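Local coordinates for protein galactose mutarotase related enzyme (Lactobacillus acidophilus, PDB 3DCD) that is of unestablished function but probably binds carbohydrate and may act as a sugar isomerase of the aldose 1-epimerase kind, at residues A[31-36]-A[225-230]; A[53-58]-A[175-180]; A[161-166]-A[207-212]; A[237-242]-A[248-253]. All coordinates share one frame; numbering follows the deposited sequence.

Contact 1. Residues A[31-36]-A[225-230]; sequences EEFMWQ and FHVNVW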
# COMPACT_ATOMS: atom_id res chain seq x y z
N GLU A 31 2.31 -21.13 6.74
CA GLU A 31 1.88 -20.55 5.46
C GLU A 31 2.42 -19.13 5.26
O GLU A 31 2.44 -18.33 6.19
CB GLU A 31 0.35 -20.59 5.32
CG GLU A 31 -0.20 -22.02 5.20
CD GLU A 31 -1.69 -22.11 4.90
OE1 GLU A 31 -2.33 -21.06 4.60
OE2 GLU A 31 -2.23 -23.24 4.99
N GLU A 32 2.90 -18.83 4.04
CA GLU A 32 3.48 -17.52 3.73
C GLU A 32 2.43 -16.62 3.10
O GLU A 32 1.88 -16.95 2.05
CB GLU A 32 4.65 -17.67 2.75
CG GLU A 32 5.18 -16.33 2.18
CD GLU A 32 5.75 -15.42 3.25
OE1 GLU A 32 6.76 -15.80 3.87
OE2 GLU A 32 5.19 -14.32 3.47
N PHE A 33 2.16 -15.48 3.72
CA PHE A 33 1.08 -14.62 3.23
C PHE A 33 1.52 -13.62 2.17
O PHE A 33 0.70 -13.20 1.36
CB PHE A 33 0.36 -13.93 4.39
CG PHE A 33 -0.42 -14.89 5.23
CD1 PHE A 33 -1.72 -15.25 4.86
CD2 PHE A 33 0.14 -15.47 6.36
CE1 PHE A 33 -2.46 -16.17 5.63
CE2 PHE A 33 -0.58 -16.39 7.13
CZ PHE A 33 -1.89 -16.74 6.76
N MSE A 34 2.80 -13.25 2.19
CA MSE A 34 3.30 -12.21 1.30
C MSE A 34 3.85 -12.75 -0.00
O MSE A 34 4.62 -13.73 -0.01
CB MSE A 34 4.40 -11.39 1.98
CG MSE A 34 4.03 -10.86 3.33
SE MSE A 34 2.37 -9.77 3.37
CE MSE A 34 2.83 -8.44 2.06
N TRP A 35 3.46 -12.10 -1.10
CA TRP A 35 4.06 -12.29 -2.42
C TRP A 35 5.59 -12.20 -2.33
O TRP A 35 6.13 -11.30 -1.69
CB TRP A 35 3.51 -11.23 -3.37
CG TRP A 35 4.22 -11.10 -4.70
CD1 TRP A 35 4.99 -10.04 -5.12
CD2 TRP A 35 4.20 -12.02 -5.79
NE1 TRP A 35 5.45 -10.26 -6.40
CE2 TRP A 35 4.97 -11.46 -6.84
CE3 TRP A 35 3.60 -13.27 -5.99
CZ2 TRP A 35 5.17 -12.12 -8.05
CZ3 TRP A 35 3.80 -13.92 -7.20
CH2 TRP A 35 4.58 -13.34 -8.21
N GLN A 36 6.28 -13.16 -2.96
CA GLN A 36 7.73 -13.30 -2.77
C GLN A 36 8.57 -12.64 -3.86
O GLN A 36 9.74 -12.98 -4.05
CB GLN A 36 8.11 -14.78 -2.57
CG GLN A 36 7.64 -15.28 -1.20
CD GLN A 36 8.23 -14.43 -0.08
OE1 GLN A 36 9.45 -14.32 0.05
NE2 GLN A 36 7.36 -13.80 0.72
N PHE A 225 -8.69 -19.51 4.23
CA PHE A 225 -7.81 -18.40 3.88
C PHE A 225 -8.56 -17.06 3.91
O PHE A 225 -9.61 -16.90 3.29
CB PHE A 225 -7.17 -18.62 2.50
CG PHE A 225 -6.38 -17.43 2.00
CD1 PHE A 225 -5.10 -17.21 2.43
CD2 PHE A 225 -6.96 -16.53 1.09
CE1 PHE A 225 -4.36 -16.11 1.97
CE2 PHE A 225 -6.23 -15.44 0.63
CZ PHE A 225 -4.93 -15.23 1.08
N HIS A 226 -7.98 -16.10 4.60
CA HIS A 226 -8.64 -14.82 4.82
C HIS A 226 -7.58 -13.80 5.20
O HIS A 226 -6.92 -13.95 6.23
CB HIS A 226 -9.71 -14.97 5.92
CG HIS A 226 -10.51 -13.74 6.19
ND1 HIS A 226 -10.52 -12.64 5.36
CD2 HIS A 226 -11.36 -13.45 7.20
CE1 HIS A 226 -11.31 -11.72 5.85
NE2 HIS A 226 -11.84 -12.18 6.97
N VAL A 227 -7.40 -12.79 4.35
CA VAL A 227 -6.58 -11.65 4.66
C VAL A 227 -7.52 -10.45 4.73
O VAL A 227 -8.27 -10.17 3.79
CB VAL A 227 -5.47 -11.42 3.62
CG1 VAL A 227 -4.82 -10.07 3.82
CG2 VAL A 227 -4.42 -12.55 3.71
N ASN A 228 -7.49 -9.75 5.86
CA ASN A 228 -8.34 -8.58 6.05
C ASN A 228 -7.52 -7.31 6.18
O ASN A 228 -6.55 -7.28 6.95
CB ASN A 228 -9.22 -8.79 7.27
CG ASN A 228 -10.49 -8.03 7.17
OD1 ASN A 228 -10.52 -6.80 7.28
ND2 ASN A 228 -11.57 -8.76 6.93
N VAL A 229 -7.86 -6.28 5.40
CA VAL A 229 -7.13 -5.02 5.46
C VAL A 229 -8.09 -3.92 5.92
O VAL A 229 -9.06 -3.60 5.23
CB VAL A 229 -6.51 -4.62 4.08
CG1 VAL A 229 -5.75 -3.32 4.19
CG2 VAL A 229 -5.54 -5.73 3.60
N TRP A 230 -7.81 -3.36 7.09
CA TRP A 230 -8.60 -2.26 7.64
C TRP A 230 -7.88 -0.97 7.22
O TRP A 230 -6.71 -0.74 7.60
CB TRP A 230 -8.66 -2.37 9.16
CG TRP A 230 -9.16 -3.72 9.64
CD1 TRP A 230 -8.51 -4.94 9.51
CD2 TRP A 230 -10.39 -3.99 10.32
NE1 TRP A 230 -9.28 -5.94 10.06
CE2 TRP A 230 -10.43 -5.39 10.57
CE3 TRP A 230 -11.45 -3.20 10.75
CZ2 TRP A 230 -11.50 -6.01 11.22
CZ3 TRP A 230 -12.53 -3.81 11.40
CH2 TRP A 230 -12.54 -5.20 11.64

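Contact 2. Residues A[53-58]-A[175-180]; sequences VGRLKN and KDASLD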
# COMPACT_ATOMS: atom_id res chain seq x y z
N VAL A 53 1.89 8.95 -4.25
CA VAL A 53 1.27 7.68 -4.57
C VAL A 53 0.97 7.75 -6.07
O VAL A 53 0.43 8.75 -6.54
CB VAL A 53 -0.06 7.50 -3.81
CG1 VAL A 53 -0.82 6.30 -4.36
CG2 VAL A 53 0.19 7.34 -2.32
N GLY A 54 1.32 6.70 -6.80
CA GLY A 54 1.08 6.65 -8.25
C GLY A 54 2.03 7.51 -9.06
O GLY A 54 3.03 8.00 -8.55
N ARG A 55 1.71 7.67 -10.34
CA ARG A 55 2.60 8.37 -11.26
C ARG A 55 2.18 9.81 -11.52
O ARG A 55 0.99 10.14 -11.56
CB ARG A 55 2.65 7.60 -12.59
CG ARG A 55 3.83 7.96 -13.48
CD ARG A 55 3.97 6.95 -14.60
NE ARG A 55 5.20 7.17 -15.36
CZ ARG A 55 5.55 6.44 -16.41
NH1 ARG A 55 4.77 5.44 -16.82
NH2 ARG A 55 6.69 6.71 -17.04
N LEU A 56 3.19 10.65 -11.72
CA LEU A 56 3.02 12.00 -12.23
C LEU A 56 3.08 11.94 -13.74
O LEU A 56 3.85 11.14 -14.31
CB LEU A 56 4.16 12.88 -11.71
CG LEU A 56 4.37 12.95 -10.19
CD1 LEU A 56 5.71 13.65 -9.87
CD2 LEU A 56 3.17 13.63 -9.48
N LYS A 57 2.29 12.79 -14.40
CA LYS A 57 2.42 12.96 -15.86
C LYS A 57 3.86 13.35 -16.19
O LYS A 57 4.39 14.33 -15.63
CB LYS A 57 1.45 14.02 -16.39
CG LYS A 57 -0.00 13.53 -16.57
CD LYS A 57 -1.04 14.60 -16.17
CE LYS A 57 -1.14 15.77 -17.11
NZ LYS A 57 -1.53 15.33 -18.48
N ASN A 58 4.48 12.57 -17.08
CA ASN A 58 5.86 12.80 -17.51
C ASN A 58 6.88 12.64 -16.38
O ASN A 58 8.02 13.11 -16.48
CB ASN A 58 5.97 14.18 -18.17
CG ASN A 58 5.20 14.26 -19.47
OD1 ASN A 58 5.29 13.35 -20.30
ND2 ASN A 58 4.44 15.34 -19.66
N LYS A 175 -6.12 5.48 -17.00
CA LYS A 175 -5.82 5.45 -18.44
C LYS A 175 -4.43 6.07 -18.61
O LYS A 175 -4.20 7.22 -18.23
CB LYS A 175 -6.89 6.23 -19.23
CG LYS A 175 -6.99 5.87 -20.72
CD LYS A 175 -8.05 6.72 -21.45
CE LYS A 175 -9.43 6.02 -21.52
NZ LYS A 175 -10.59 6.94 -21.89
N ASP A 176 -3.48 5.28 -19.12
CA ASP A 176 -2.08 5.73 -19.28
C ASP A 176 -1.47 6.25 -17.98
O ASP A 176 -0.78 7.28 -17.96
CB ASP A 176 -1.98 6.77 -20.41
CG ASP A 176 -2.42 6.22 -21.76
OD1 ASP A 176 -1.97 5.10 -22.12
OD2 ASP A 176 -3.21 6.90 -22.47
N ALA A 177 -1.77 5.54 -16.89
CA ALA A 177 -1.23 5.79 -15.56
C ALA A 177 -1.70 7.10 -14.90
O ALA A 177 -1.23 7.45 -13.81
CB ALA A 177 0.32 5.66 -15.55
N SER A 178 -2.64 7.79 -15.57
CA SER A 178 -3.30 8.96 -14.99
C SER A 178 -4.76 8.64 -14.70
O SER A 178 -5.33 7.72 -15.30
CB SER A 178 -3.22 10.14 -15.94
OG SER A 178 -1.87 10.61 -16.01
N LEU A 179 -5.36 9.40 -13.79
CA LEU A 179 -6.80 9.24 -13.50
C LEU A 179 -7.68 9.71 -14.67
O LEU A 179 -7.65 10.89 -15.06
CB LEU A 179 -7.21 9.93 -12.18
CG LEU A 179 -6.36 9.75 -10.91
CD1 LEU A 179 -7.02 10.46 -9.72
CD2 LEU A 179 -6.15 8.27 -10.57
N ASP A 180 -8.46 8.78 -15.21
CA ASP A 180 -9.42 9.05 -16.26
C ASP A 180 -10.66 9.65 -15.58
O ASP A 180 -11.74 9.03 -15.47
CB ASP A 180 -9.71 7.73 -17.01
CG ASP A 180 -10.62 7.91 -18.20
OD1 ASP A 180 -10.77 9.04 -18.71
OD2 ASP A 180 -11.19 6.89 -18.63
O HOH W 1 -0.22 5.93 -11.59
O HOH W 2 0.01 10.01 -14.36

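Contact 3. Residues A[161-166]-A[207-212]; sequences FDMHPS and YELRGN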
# COMPACT_ATOMS: atom_id res chain seq x y z
N PHE A 161 -12.41 -10.45 -3.43
CA PHE A 161 -12.39 -9.44 -2.38
C PHE A 161 -13.79 -8.90 -2.11
O PHE A 161 -14.66 -8.90 -2.99
CB PHE A 161 -11.35 -8.33 -2.61
CG PHE A 161 -11.64 -7.41 -3.78
CD1 PHE A 161 -12.29 -6.20 -3.58
CD2 PHE A 161 -11.25 -7.76 -5.07
CE1 PHE A 161 -12.54 -5.34 -4.64
CE2 PHE A 161 -11.51 -6.92 -6.15
CZ PHE A 161 -12.16 -5.71 -5.93
N ASP A 162 -13.99 -8.52 -0.86
CA ASP A 162 -15.26 -8.08 -0.37
C ASP A 162 -15.01 -6.86 0.50
O ASP A 162 -14.19 -6.90 1.41
CB ASP A 162 -15.92 -9.19 0.44
CG ASP A 162 -17.40 -9.03 0.54
OD1 ASP A 162 -17.98 -8.22 -0.23
OD2 ASP A 162 -18.01 -9.72 1.37
N MSE A 163 -15.72 -5.78 0.24
CA MSE A 163 -15.50 -4.57 1.00
C MSE A 163 -16.63 -4.33 2.00
O MSE A 163 -17.81 -4.52 1.69
CB MSE A 163 -15.33 -3.40 0.06
CG MSE A 163 -14.27 -3.66 -0.98
SE MSE A 163 -13.96 -2.11 -2.11
CE MSE A 163 -13.48 -0.90 -0.71
N HIS A 164 -16.25 -3.96 3.21
CA HIS A 164 -17.21 -3.59 4.24
C HIS A 164 -16.93 -2.14 4.66
O HIS A 164 -15.78 -1.74 4.72
CB HIS A 164 -17.11 -4.56 5.41
CG HIS A 164 -17.32 -6.00 5.02
ND1 HIS A 164 -16.29 -6.82 4.61
CD2 HIS A 164 -18.45 -6.75 4.96
CE1 HIS A 164 -16.77 -8.02 4.32
NE2 HIS A 164 -18.08 -8.00 4.53
N PRO A 165 -17.99 -1.33 4.88
CA PRO A 165 -19.43 -1.61 4.71
C PRO A 165 -19.75 -1.97 3.27
O PRO A 165 -19.02 -1.55 2.37
CB PRO A 165 -20.10 -0.26 5.04
CG PRO A 165 -19.09 0.51 5.82
CD PRO A 165 -17.75 0.06 5.32
N SER A 166 -20.83 -2.72 3.06
CA SER A 166 -21.21 -3.20 1.73
C SER A 166 -22.02 -2.12 1.05
O SER A 166 -23.26 -2.14 1.10
CB SER A 166 -22.04 -4.48 1.83
OG SER A 166 -21.23 -5.58 2.24
N TYR A 207 -10.84 2.72 -5.71
CA TYR A 207 -12.12 3.04 -5.09
C TYR A 207 -12.01 4.21 -4.12
O TYR A 207 -11.08 4.28 -3.31
CB TYR A 207 -12.75 1.81 -4.42
CG TYR A 207 -12.94 0.65 -5.38
CD1 TYR A 207 -13.95 0.67 -6.33
CD2 TYR A 207 -12.07 -0.45 -5.35
CE1 TYR A 207 -14.12 -0.39 -7.22
CE2 TYR A 207 -12.22 -1.51 -6.24
CZ TYR A 207 -13.25 -1.48 -7.15
OH TYR A 207 -13.40 -2.53 -8.03
N GLU A 208 -12.95 5.14 -4.25
CA GLU A 208 -13.07 6.26 -3.34
C GLU A 208 -13.69 5.72 -2.06
O GLU A 208 -14.76 5.11 -2.10
CB GLU A 208 -13.96 7.34 -3.97
CG GLU A 208 -13.27 8.06 -5.15
CD GLU A 208 -14.10 9.20 -5.73
OE1 GLU A 208 -15.27 9.39 -5.31
OE2 GLU A 208 -13.57 9.90 -6.62
N LEU A 209 -13.01 5.95 -0.93
CA LEU A 209 -13.46 5.50 0.38
C LEU A 209 -13.99 6.67 1.20
O LEU A 209 -13.58 7.82 1.00
CB LEU A 209 -12.32 4.83 1.14
CG LEU A 209 -11.76 3.57 0.47
CD1 LEU A 209 -10.62 2.98 1.29
CD2 LEU A 209 -12.85 2.53 0.31
N ARG A 210 -14.92 6.36 2.10
CA ARG A 210 -15.52 7.34 2.98
C ARG A 210 -15.53 6.77 4.40
O ARG A 210 -15.69 5.54 4.56
CB ARG A 210 -16.96 7.62 2.51
CG ARG A 210 -17.07 8.21 1.10
CD ARG A 210 -18.53 8.37 0.67
NE ARG A 210 -19.27 9.21 1.62
CZ ARG A 210 -19.19 10.53 1.68
NH1 ARG A 210 -18.44 11.20 0.82
NH2 ARG A 210 -19.90 11.18 2.60
N GLY A 211 -15.38 7.63 5.40
CA GLY A 211 -15.40 7.23 6.81
C GLY A 211 -14.15 6.46 7.22
O GLY A 211 -13.17 6.41 6.47
N ASN A 212 -14.18 5.82 8.38
CA ASN A 212 -13.00 5.08 8.85
C ASN A 212 -13.21 3.62 9.22
O ASN A 212 -12.41 3.01 9.95
CB ASN A 212 -12.29 5.83 9.99
CG ASN A 212 -13.25 6.34 11.04
OD1 ASN A 212 -13.12 7.49 11.50
ND2 ASN A 212 -14.23 5.52 11.42

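Contact 4. Residues A[237-242]-A[248-253]; sequences VGIWSQ and NYVCIE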
# COMPACT_ATOMS: atom_id res chain seq x y z
N VAL A 237 -8.55 3.27 -1.88
CA VAL A 237 -7.82 2.00 -1.88
C VAL A 237 -7.62 1.54 -3.32
O VAL A 237 -8.55 1.63 -4.15
CB VAL A 237 -8.53 0.91 -1.00
CG1 VAL A 237 -9.91 0.55 -1.56
CG2 VAL A 237 -7.66 -0.38 -0.88
N GLY A 238 -6.43 1.06 -3.65
CA GLY A 238 -6.21 0.46 -4.96
C GLY A 238 -6.11 -1.05 -4.84
O GLY A 238 -5.49 -1.56 -3.90
N ILE A 239 -6.72 -1.76 -5.78
CA ILE A 239 -6.59 -3.22 -5.89
C ILE A 239 -5.89 -3.49 -7.22
O ILE A 239 -6.34 -3.00 -8.27
CB ILE A 239 -7.98 -3.97 -5.90
CG1 ILE A 239 -9.00 -3.38 -4.90
CG2 ILE A 239 -7.77 -5.49 -5.70
CD1 ILE A 239 -8.61 -3.45 -3.43
N TRP A 240 -4.82 -4.29 -7.20
CA TRP A 240 -4.01 -4.46 -8.40
C TRP A 240 -3.29 -5.81 -8.40
O TRP A 240 -2.88 -6.32 -7.36
CB TRP A 240 -2.96 -3.32 -8.48
CG TRP A 240 -1.89 -3.47 -9.57
CD1 TRP A 240 -2.00 -3.10 -10.90
CD2 TRP A 240 -0.58 -4.02 -9.41
NE1 TRP A 240 -0.81 -3.39 -11.56
CE2 TRP A 240 0.07 -3.94 -10.67
CE3 TRP A 240 0.11 -4.56 -8.32
CZ2 TRP A 240 1.37 -4.41 -10.87
CZ3 TRP A 240 1.42 -5.02 -8.52
CH2 TRP A 240 2.03 -4.93 -9.79
N SER A 241 -3.14 -6.38 -9.59
CA SER A 241 -2.15 -7.44 -9.79
C SER A 241 -1.54 -7.24 -11.19
O SER A 241 -2.08 -6.46 -11.99
CB SER A 241 -2.79 -8.82 -9.63
OG SER A 241 -1.80 -9.84 -9.57
N GLN A 242 -0.43 -7.92 -11.47
CA GLN A 242 0.33 -7.66 -12.72
C GLN A 242 -0.46 -8.10 -13.93
O GLN A 242 -1.27 -9.04 -13.86
CB GLN A 242 1.71 -8.35 -12.68
CG GLN A 242 2.70 -7.92 -13.78
CD GLN A 242 2.92 -6.42 -13.79
OE1 GLN A 242 2.13 -5.67 -14.35
NE2 GLN A 242 3.98 -5.97 -13.14
N ASN A 248 -0.24 -15.51 -9.10
CA ASN A 248 -1.27 -15.76 -8.10
C ASN A 248 -1.06 -14.94 -6.83
O ASN A 248 -0.68 -15.45 -5.76
CB ASN A 248 -1.38 -17.26 -7.83
CG ASN A 248 -1.75 -18.04 -9.08
OD1 ASN A 248 -2.68 -17.68 -9.80
ND2 ASN A 248 -0.99 -19.09 -9.38
N TYR A 249 -1.30 -13.64 -6.97
CA TYR A 249 -1.25 -12.70 -5.85
C TYR A 249 -2.12 -11.51 -6.21
O TYR A 249 -2.52 -11.33 -7.36
CB TYR A 249 0.19 -12.21 -5.57
CG TYR A 249 0.63 -11.13 -6.55
CD1 TYR A 249 1.12 -11.46 -7.82
CD2 TYR A 249 0.54 -9.77 -6.22
CE1 TYR A 249 1.53 -10.48 -8.71
CE2 TYR A 249 0.93 -8.77 -7.13
CZ TYR A 249 1.41 -9.14 -8.37
OH TYR A 249 1.80 -8.16 -9.28
N VAL A 250 -2.39 -10.67 -5.21
CA VAL A 250 -3.12 -9.43 -5.42
C VAL A 250 -2.61 -8.44 -4.40
O VAL A 250 -2.26 -8.84 -3.27
CB VAL A 250 -4.66 -9.66 -5.32
CG1 VAL A 250 -5.11 -9.97 -3.87
CG2 VAL A 250 -5.44 -8.44 -5.91
N CYS A 251 -2.56 -7.16 -4.77
CA CYS A 251 -2.23 -6.11 -3.80
C CYS A 251 -3.49 -5.36 -3.41
O CYS A 251 -4.37 -5.09 -4.25
CB CYS A 251 -1.23 -5.10 -4.39
SG CYS A 251 0.38 -5.76 -4.86
N ILE A 252 -3.57 -5.01 -2.13
CA ILE A 252 -4.65 -4.15 -1.58
C ILE A 252 -3.90 -2.97 -0.99
O ILE A 252 -3.13 -3.13 -0.04
CB ILE A 252 -5.48 -4.90 -0.51
CG1 ILE A 252 -6.13 -6.14 -1.14
CG2 ILE A 252 -6.53 -3.95 0.13
CD1 ILE A 252 -6.84 -7.07 -0.15
N GLU A 253 -4.09 -1.80 -1.59
CA GLU A 253 -3.22 -0.65 -1.35
C GLU A 253 -3.98 0.55 -0.73
O GLU A 253 -4.60 1.33 -1.46
CB GLU A 253 -2.58 -0.19 -2.67
CG GLU A 253 -2.05 -1.31 -3.59
CD GLU A 253 -1.64 -0.78 -4.97
OE1 GLU A 253 -1.23 0.41 -5.08
OE2 GLU A 253 -1.69 -1.56 -5.94

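Contact 1. Residues A[31-36]-A[225-230]
In the beta sandwich of this galactose mutarotase-like chain, the loop after strand 20-26 drops one phenylalanine, F33, against F225 and V227; the valine points at the loop, while the F225 ring reaches over to it. CD1 of F33 does most of the touching: it lies 4.0 Å from CE1 of F225 and also 4.0 Å from CG2 of V227. F225 CE1 arrives at the edge of the F33 ring, near its plane, whereas the valine methyl comes in obliquely. The two phenylalanines point in opposite directions and slide past one another, with F33 CD1 oblique to the F225 ring. F33 has CG anti to its carbonyl carbon (chi1 -68°), which carries the ring across a CA-to-CA separation of 8.3 Å to V227. Only apolar groups meet, and all three are buried, which suits aromatic and branched aliphatic residues. The loop that presents F33 is stiffened by polar side chains. E32 OE2 accepts M34 N at 2.9 Å through its anti lone pair, and V24 N as well. The Q36 amide gives NE2 to M34 O at 2.8 Å, from above the carbonyl plane. Y291 also meets the F33 ring, so the loop packs through this one side chain on strand 226-232 and its neighbour 282-292, in the large antiparallel sheet of the galactose mutarotase-like beta sandwich.

Contact 2. Residues A[53-58]-A[175-180]
Two waters link the backbone of R55 to A177 and S178, whereas K57 meets the turn through its methylenes. Water 1 accepts the R55 N-H at 2.9 Å and donates to A177 O, while water 2 donates to R55 O and to A177 O and accepts from S178 OG, the last at 2.6 Å. A177 O thus receives two waters, and both backbone polar atoms of R55 are linked to the turn without touching it. The direct contacts are slight: R55 CD rests 4.0 Å from A177 CB, methylene against methyl, and K57 CG passes the hydroxyl S178 OG at 3.5 Å in plain van der Waals contact. With CG anti to the backbone N (chi1 -162°) and the chain extended as far as NE, R55 carries its methylene past the alanine methyl while its guanidinium pairs with D59. The polar end of K57 goes to D262 O. Within the turn, K175 N bonds S178 O at 2.9 Å and S178 N bonds K175 O at 3.1 Å. D176 and A177 both take the positive phi of a type I' turn, where glycine and asparagine are commonest, so neither is the usual choice. Past the turn, K175 NZ makes a salt bridge to D180 OD2, a weak hydrogen bond at 3.3 Å. The turn joins strands 169-175 and 178-179; beside it D260 and D262 make backbone bonds to L179, and D260 also bonds R55, tying the segments together.

Contact 3. Residues A[161-166]-A[207-212]
Apolar packing between the sandwich's two larger sheets brings F161 and M163, on strand 159-164, against Y207 and L209, at the end of strand 205-208 and just beyond. M163, a selenomethionine, forms a Met-aromatic contact with Y207: SE stands 4.6 Å from the tyrosine ring centroid, 29° off the ring normal, an oblique approach that brings it to 4.1 Å from CD2. A bend at chi3 (58°) then turns the methyl CE to L209 CD2 at 3.6 Å, so one flexible chain serves two partners. F161 and Y207 come from opposite directions. Y207 OH lies near the plane of the F161 ring at its edge, 4.0 Å from CZ, and Y207 CE2 is 4.2 Å from F161 CE1. F161 reaches this place with CG between the backbone N and the carbonyl carbon, the more hindered rotamer (chi1 68°). All four side chains are buried, and their large, mostly apolar surfaces suit the layer between the two sheets. V237 and I239 of strand 236-240 pack alongside them, and T189 touches both M163 and Y207. In their own sheets, strand 159-164 pairs with strand 214-220, while strand 205-208 pairs with strand 236-240.

Contact 4. Residues A[237-242]-A[248-253]
Strands 237-240 and 249-253 form an antiparallel beta hairpin, their axes 4.6 Å apart at 173°, with G238-E253 and W240-C251 as hydrogen-bonded pairs and I239-I252 as the non-hydrogen-bonded pair between. The shortest backbone bonds, E253 N to G238 O and C251 N to W240 O, are both 2.7 Å. On one face of the sheet the branched aliphatic I239 lies beside I252, pointing the same way, and crosses V250, with CG2 of I239 3.8 Å from CG2 of V250. W240, C251 and E253 occupy the other face. Beyond the last bridge S241 OG donates to Y249 O at 2.8 Å, above the carbonyl plane, and the same hydroxyl sits over one face of the Y249 ring. Y249 holds CG between its backbone N and carbonyl carbon (chi1 79°), so the ring folds back over S241 and its OH accepts a weak bond from Q242 N at 3.1 Å. Replacing the tyrosine by alanine would probably leave Q242 N without this weak acceptor and open a gap beside W240 and W35, which stacks on the tyrosine. G238, with no side chain, admits E253 alongside. Last, C251 SG meets the tryptophan's edge in plane, 3.7 Å from W240 CE3.

In the fold
The hairpin of contact 4 touches two of the other three contacts. Toward contact 1, W35 CE3 packs 3.6 Å from Y249 CD1, and V229 CB lies 4.0 Å from I252 CG2, so the two contacts, with centres 12 Å apart, pack directly on each other. Toward contact 3, strands 205-208 and 236-240 are sheet neighbours: Y207 N probably bonds V237 O at 3.0 Å, and M163 CE packs 3.9 Å from V237 CG1. Contact 2 stands apart, on the other side of the chain's centre from contact 1, about 28 Å between centres, though its nearest atoms come within about 6 Å of contact 4 and about 7 Å of contact 3.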